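Local coordinates for protein pentafunctional AROM polypeptide (Schizosaccharomyces pombe, PDB 5SWV) that carries the dehydroquinate dehydratase and shikimate dehydrogenase parts of a five-function shikimate-pathway enzyme, dehydrating 3-dehydroquinate and reducing 3-dehydroshikimate to shikimate, at residues P251-F257 / D302-V308; A273-L279 / F512-M518. One frame throughout, in Å; residues are numbered along the deposited sequence.

Contact 1 (P251-F257 / D302-V308)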
loop_
_atom_site.group_PDB
_atom_site.type_symbol
_atom_site.label_atom_id
_atom_site.label_comp_id
_atom_site.label_asym_id
_atom_site.label_seq_id
_atom_site.Cartn_x
_atom_site.Cartn_y
_atom_site.Cartn_z
ATOM N N PRO A 251 5.274 15.319 16.543
ATOM C CA PRO A 251 5.707 14.081 17.188
ATOM C C PRO A 251 4.618 13.405 17.960
ATOM O O PRO A 251 3.852 14.067 18.652
ATOM C CB PRO A 251 6.782 14.543 18.175
ATOM C CG PRO A 251 7.313 15.789 17.593
ATOM C CD PRO A 251 6.173 16.444 16.881
ATOM N N GLU A 252 4.626 12.081 17.916
ATOM C CA GLU A 252 3.555 11.259 18.443
ATOM C C GLU A 252 4.177 10.079 19.179
ATOM O O GLU A 252 5.242 9.568 18.785
ATOM C CB GLU A 252 2.604 10.811 17.329
ATOM C CG GLU A 252 1.487 11.814 17.029
ATOM C CD GLU A 252 0.780 11.588 15.687
ATOM O OE1 GLU A 252 0.370 10.454 15.392
ATOM O OE2 GLU A 252 0.625 12.562 14.913
ATOM N N LYS A 253 3.529 9.696 20.278
ATOM C CA LYS A 253 3.958 8.561 21.071
ATOM C C LYS A 253 3.102 7.338 20.739
ATOM O O LYS A 253 1.881 7.389 20.824
ATOM C CB LYS A 253 3.840 8.880 22.550
ATOM C CG LYS A 253 4.668 10.067 22.988
ATOM C CD LYS A 253 5.355 9.806 24.317
ATOM C CE LYS A 253 6.090 11.035 24.833
ATOM N NZ LYS A 253 5.135 11.944 25.535
ATOM N N PHE A 254 3.770 6.255 20.350
ATOM C CA PHE A 254 3.143 4.961 20.078
ATOM C C PHE A 254 3.551 3.949 21.145
ATOM O O PHE A 254 4.593 4.084 21.777
ATOM C CB PHE A 254 3.524 4.463 18.682
ATOM C CG PHE A 254 2.920 5.282 17.572
ATOM C CD1 PHE A 254 3.569 6.413 17.087
ATOM C CD2 PHE A 254 1.687 4.946 17.024
ATOM C CE1 PHE A 254 2.992 7.190 16.086
ATOM C CE2 PHE A 254 1.121 5.705 16.007
ATOM C CZ PHE A 254 1.766 6.827 15.542
ATOM N N PHE A 255 2.706 2.942 21.341
ATOM C CA PHE A 255 2.852 2.021 22.455
ATOM C C PHE A 255 2.495 0.576 22.096
ATOM O O PHE A 255 1.921 0.311 21.059
ATOM C CB PHE A 255 1.987 2.503 23.629
ATOM C CG PHE A 255 2.400 3.834 24.183
ATOM C CD1 PHE A 255 3.386 3.919 25.158
ATOM C CD2 PHE A 255 1.819 5.004 23.727
ATOM C CE1 PHE A 255 3.785 5.154 25.668
ATOM C CE2 PHE A 255 2.211 6.245 24.233
ATOM C CZ PHE A 255 3.189 6.317 25.206
ATOM N N LEU A 256 2.894 -0.345 22.965
ATOM C CA LEU A 256 2.468 -1.737 22.921
ATOM C C LEU A 256 1.889 -2.075 24.290
ATOM O O LEU A 256 2.559 -1.890 25.293
ATOM C CB LEU A 256 3.647 -2.659 22.623
ATOM C CG LEU A 256 3.369 -4.176 22.612
ATOM C CD1 LEU A 256 2.316 -4.550 21.571
ATOM C CD2 LEU A 256 4.648 -4.976 22.381
ATOM N N PHE A 257 0.644 -2.544 24.332
ATOM C CA PHE A 257 0.028 -2.992 25.562
ATOM C C PHE A 257 0.001 -4.509 25.582
ATOM O O PHE A 257 -0.185 -5.145 24.540
ATOM C CB PHE A 257 -1.393 -2.485 25.649
ATOM C CG PHE A 257 -1.536 -0.993 25.512
ATOM C CD1 PHE A 257 -0.656 -0.115 26.142
ATOM C CD2 PHE A 257 -2.604 -0.456 24.791
ATOM C CE1 PHE A 257 -0.830 1.258 26.028
ATOM C CE2 PHE A 257 -2.784 0.912 24.683
ATOM C CZ PHE A 257 -1.894 1.771 25.294
ATOM N N ASP A 302 -0.543 13.753 22.976
ATOM C CA ASP A 302 0.305 13.348 21.840
ATOM C C ASP A 302 0.261 11.835 21.482
ATOM O O ASP A 302 1.152 11.332 20.792
ATOM C CB ASP A 302 1.749 13.799 22.115
ATOM C CG ASP A 302 2.299 13.285 23.460
ATOM O OD1 ASP A 302 1.522 12.761 24.290
ATOM O OD2 ASP A 302 3.521 13.425 23.704
ATOM N N PHE A 303 -0.770 11.123 21.949
ATOM C CA PHE A 303 -0.945 9.692 21.679
ATOM C C PHE A 303 -1.298 9.505 20.216
ATOM O O PHE A 303 -2.259 10.097 19.725
ATOM C CB PHE A 303 -2.054 9.114 22.563
ATOM C CG PHE A 303 -2.433 7.691 22.233
ATOM C CD1 PHE A 303 -1.647 6.624 22.658
ATOM C CD2 PHE A 303 -3.609 7.409 21.521
ATOM C CE1 PHE A 303 -2.016 5.310 22.362
ATOM C CE2 PHE A 303 -3.978 6.097 21.224
ATOM C CZ PHE A 303 -3.180 5.047 21.641
ATOM N N GLY A 304 -0.505 8.691 19.523
ATOM C CA GLY A 304 -0.667 8.444 18.074
ATOM C C GLY A 304 -1.276 7.102 17.696
ATOM O O GLY A 304 -1.727 6.936 16.571
ATOM N N GLY A 305 -1.259 6.153 18.632
ATOM C CA GLY A 305 -1.828 4.827 18.456
ATOM C C GLY A 305 -1.172 3.799 19.367
ATOM O O GLY A 305 -0.197 4.106 20.037
ATOM N N ALA A 306 -1.701 2.576 19.396
ATOM C CA ALA A 306 -1.020 1.485 20.096
ATOM C C ALA A 306 -1.418 0.088 19.627
ATOM O O ALA A 306 -2.561 -0.150 19.249
ATOM C CB ALA A 306 -1.228 1.611 21.599
ATOM N N ASN A 307 -0.441 -0.812 19.638
ATOM C CA ASN A 307 -0.677 -2.229 19.446
ATOM C C ASN A 307 -1.105 -2.880 20.767
ATOM O O ASN A 307 -0.751 -2.415 21.862
ATOM C CB ASN A 307 0.576 -2.938 18.904
ATOM C CG ASN A 307 0.796 -2.709 17.417
ATOM O OD1 ASN A 307 1.835 -2.226 16.988
ATOM N ND2 ASN A 307 -0.176 -3.087 16.625
ATOM N N VAL A 308 -1.874 -3.958 20.647
ATOM C CA VAL A 308 -2.344 -4.740 21.786
ATOM C C VAL A 308 -2.033 -6.198 21.509
ATOM O O VAL A 308 -2.368 -6.728 20.447
ATOM C CB VAL A 308 -3.859 -4.568 22.007
ATOM C CG1 VAL A 308 -4.278 -5.158 23.345
ATOM C CG2 VAL A 308 -4.243 -3.098 21.961
#
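F257 N donates to N307 O at 2.8 Å in a nearly straight bond, 171° at the hydrogen, closing one end of a parallel strand pair. N307 also gives its N-H to F255 O, two residues before F257, at 3.0 Å, so N307 is held by both of its backbone groups. K253 is held the same way from the other strand, giving its N-H to D302 O and accepting from G304 N, the residues on either side of F303. From K253 to F255 is two residues but from F303 to A306 is three: 303-308 carries one residue extra, a bulge at G304-G305, where the bond from F255 N to G305 O is weak. The F254 ring lies there, with G304 CA over one of its faces, 4.1 Å from the centroid. A salt bridge lies at the margin: K253 NZ meets D302 OD2 at 2.9 Å on its syn side, the lysine chain bending at chi2 and chi4 to get there. Beyond it, the face of F255, F257, F303 and A306 is apolar. F255 CD2 comes to the edge of the F303 ring, 4.0 Å from F303 CD1, the two side chains crossing at a slant. A306 CB touches both F255 CB and F257 CE2, 3.5 Å from the latter. On the reverse face L256 CD1 rests on N307 CB, and the N307 amide is held by Y283 OH at OD1 and by the carbonyl of N334 at ND2. In the mixed sheet of the substrate-binding domain, strand 253-257 has 282-285 on its other edge, 303-308 has antiparallel 335-340 on its far edge, and helix 295-298 covers the face of F255, F257 and F303 through V297 and L298.

Contact 2 (A273-L279 / F512-M518)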
loop_
_atom_site.group_PDB
_atom_site.type_symbol
_atom_site.label_atom_id
_atom_site.label_comp_id
_atom_site.label_asym_id
_atom_site.label_seq_id
_atom_site.Cartn_x
_atom_site.Cartn_y
_atom_site.Cartn_z
ATOM N N ALA A 273 11.030 1.926 11.197
ATOM C CA ALA A 273 10.152 2.526 10.188
ATOM C C ALA A 273 10.178 4.069 10.207
ATOM O O ALA A 273 10.221 4.695 9.142
ATOM C CB ALA A 273 8.729 2.018 10.350
ATOM N N TYR A 274 10.180 4.670 11.401
ATOM C CA TYR A 274 10.230 6.136 11.532
ATOM C C TYR A 274 11.500 6.700 10.907
ATOM O O TYR A 274 11.477 7.707 10.191
ATOM C CB TYR A 274 10.179 6.588 12.997
ATOM C CG TYR A 274 9.043 6.025 13.828
ATOM C CD1 TYR A 274 7.755 5.920 13.311
ATOM C CD2 TYR A 274 9.257 5.608 15.139
ATOM C CE1 TYR A 274 6.726 5.391 14.058
ATOM C CE2 TYR A 274 8.233 5.089 15.895
ATOM C CZ TYR A 274 6.966 4.978 15.347
ATOM O OH TYR A 274 5.929 4.477 16.100
ATOM N N GLU A 275 12.603 6.019 11.188
ATOM C CA GLU A 275 13.927 6.410 10.744
ATOM C C GLU A 275 14.043 6.370 9.234
ATOM O O GLU A 275 14.588 7.278 8.649
ATOM C CB GLU A 275 14.947 5.470 11.358
ATOM C CG GLU A 275 16.370 5.979 11.324
ATOM C CD GLU A 275 17.403 4.857 11.423
ATOM O OE1 GLU A 275 17.062 3.713 11.842
ATOM O OE2 GLU A 275 18.579 5.134 11.070
ATOM N N LEU A 276 13.519 5.321 8.611
ATOM C CA LEU A 276 13.489 5.197 7.147
ATOM C C LEU A 276 12.521 6.144 6.439
ATOM O O LEU A 276 12.674 6.386 5.262
ATOM C CB LEU A 276 13.163 3.758 6.742
ATOM C CG LEU A 276 14.214 2.702 7.149
ATOM C CD1 LEU A 276 13.612 1.297 7.173
ATOM C CD2 LEU A 276 15.434 2.745 6.233
ATOM N N LEU A 277 11.537 6.680 7.144
ATOM C CA LEU A 277 10.554 7.585 6.545
ATOM C C LEU A 277 10.637 9.038 7.003
ATOM O O LEU A 277 9.820 9.866 6.569
ATOM C CB LEU A 277 9.156 7.030 6.804
ATOM C CG LEU A 277 8.835 5.977 5.749
ATOM C CD1 LEU A 277 8.377 4.695 6.385
ATOM C CD2 LEU A 277 7.816 6.531 4.772
ATOM N N GLY A 278 11.628 9.353 7.841
ATOM C CA GLY A 278 11.889 10.728 8.251
ATOM C C GLY A 278 10.885 11.242 9.259
ATOM O O GLY A 278 10.624 12.445 9.310
ATOM N N LEU A 279 10.341 10.334 10.070
ATOM C CA LEU A 279 9.322 10.670 11.048
ATOM C C LEU A 279 9.927 10.802 12.452
ATOM O O LEU A 279 10.905 10.138 12.765
ATOM C CB LEU A 279 8.213 9.602 11.042
ATOM C CG LEU A 279 7.318 9.518 9.799
ATOM C CD1 LEU A 279 6.244 8.469 10.028
ATOM C CD2 LEU A 279 6.658 10.855 9.479
ATOM N N PHE A 512 1.406 0.238 11.167
ATOM C CA PHE A 512 2.143 1.465 10.846
ATOM C C PHE A 512 1.490 2.265 9.714
ATOM O O PHE A 512 1.396 3.500 9.801
ATOM C CB PHE A 512 3.608 1.134 10.495
ATOM C CG PHE A 512 4.416 2.325 10.061
ATOM C CD1 PHE A 512 5.064 3.120 11.003
ATOM C CD2 PHE A 512 4.535 2.655 8.708
ATOM C CE1 PHE A 512 5.817 4.223 10.609
ATOM C CE2 PHE A 512 5.283 3.760 8.306
ATOM C CZ PHE A 512 5.928 4.543 9.259
ATOM N N HIS A 513 1.052 1.561 8.668
ATOM C CA HIS A 513 0.350 2.190 7.551
ATOM C C HIS A 513 -0.987 2.778 8.024
ATOM O O HIS A 513 -1.308 3.924 7.716
ATOM C CB HIS A 513 0.192 1.194 6.387
ATOM C CG HIS A 513 -0.557 1.728 5.198
ATOM N ND1 HIS A 513 -1.613 1.049 4.621
ATOM C CD2 HIS A 513 -0.394 2.852 4.464
ATOM C CE1 HIS A 513 -2.070 1.732 3.591
ATOM N NE2 HIS A 513 -1.352 2.834 3.479
ATOM N N LEU A 514 -1.740 2.031 8.817
ATOM C CA LEU A 514 -3.015 2.556 9.322
ATOM C C LEU A 514 -2.813 3.803 10.181
ATOM O O LEU A 514 -3.663 4.671 10.193
ATOM C CB LEU A 514 -3.802 1.487 10.108
ATOM C CG LEU A 514 -4.308 0.308 9.282
ATOM C CD1 LEU A 514 -4.475 -0.900 10.194
ATOM C CD2 LEU A 514 -5.589 0.640 8.523
ATOM N N TRP A 515 -1.690 3.895 10.882
ATOM C CA TRP A 515 -1.402 5.076 11.706
ATOM C C TRP A 515 -0.863 6.282 10.962
ATOM O O TRP A 515 -1.365 7.368 11.154
ATOM C CB TRP A 515 -0.433 4.728 12.822
ATOM C CG TRP A 515 -1.043 3.922 13.898
ATOM C CD1 TRP A 515 -2.297 4.067 14.445
ATOM C CD2 TRP A 515 -0.414 2.868 14.618
ATOM N NE1 TRP A 515 -2.486 3.148 15.444
ATOM C CE2 TRP A 515 -1.340 2.410 15.582
ATOM C CE3 TRP A 515 0.841 2.257 14.540
ATOM C CZ2 TRP A 515 -1.044 1.381 16.462
ATOM C CZ3 TRP A 515 1.136 1.231 15.419
ATOM C CH2 TRP A 515 0.197 0.801 16.368
ATOM N N THR A 516 0.170 6.093 10.147
ATOM C CA THR A 516 0.914 7.206 9.519
ATOM C C THR A 516 0.432 7.554 8.113
ATOM O O THR A 516 0.844 8.560 7.543
ATOM C CB THR A 516 2.415 6.871 9.413
ATOM O OG1 THR A 516 2.624 5.820 8.455
ATOM C CG2 THR A 516 2.954 6.438 10.752
ATOM N N GLY A 517 -0.422 6.716 7.539
ATOM C CA GLY A 517 -0.845 6.881 6.142
ATOM C C GLY A 517 0.173 6.426 5.102
ATOM O O GLY A 517 -0.058 6.617 3.913
ATOM N N MET A 518 1.265 5.785 5.542
ATOM C CA MET A 518 2.409 5.472 4.677
ATOM C C MET A 518 2.891 4.051 4.877
ATOM O O MET A 518 2.916 3.563 5.997
ATOM C CB MET A 518 3.556 6.432 4.995
ATOM C CG MET A 518 3.193 7.892 4.713
ATOM S SD MET A 518 4.445 9.124 5.103
ATOM C CE MET A 518 4.785 8.660 6.783
#
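CH-pi and ring contacts centre on F512. With chi1 at 176°, which sets CG anti to the backbone N, the F512 ring is carried between A273 and T516. A273 CB sits over one face of the ring, 3.9 Å from the centroid and displaced toward the rim. The opposite face is taken by T516 OG1 from the same helix, likewise off-centre. Y274 does not stack: its CD1 comes up to the edge of F512, 3.7 Å from F512 CE1, with the two side chains running obliquely.

Aliphatic contacts add to this. L277 CD1 touches F512 at CE2 and CZ, and L279 CD1 meets M518 CE at 3.6 Å, the two side chains pointing tip to tip. T516 CG2 lies 3.9 Å from L279 CD1. The axes of the short helical segments pass well apart, crossing at -56°, and side chains alone bridge them. This suits the shikimate dehydrogenase fold, in which a helix of the C-terminal region returns to pack on the substrate-binding domain; residues 273-279 and 512-518 belong to those two family regions.

No hydrogen bond joins the two segments; those of the helix ends are local. T516 OG1 gives to F512 O at 2.9 Å, from above the carbonyl plane, and accepts from M518 N at 3.2 Å, forming an ST turn just where G517 leaves the helix with positive phi. G278 likewise leaves its helix with positive phi; near it Y274 O takes L277 N and L279 N from opposite faces of its plane. Beyond the pair, L277 and M518 also touch helix 236-245, through V236 and N240.

Contacts 1 and 2 lie with centres about 13 Å apart and meet directly: helices 266-277 and 500-516 both send aromatic side chains to the strands of contact 1. F254 and W515 both bridge the contacts: F254 CD1 lies 3.2 Å from Y274 OH, and F254 CE2 is 3.5 Å from W515 CG. W515 also reaches the second strand, its CH2 lying 3.5 Å from N307 OD1. Contact 2 thus packs on the sheet face of F254 and N307. Helix 266-277 is the next element after strand 253-257 in the chain. As in other shikimate dehydrogenases, the end of strand 303-308 probably leads to the shikimate site.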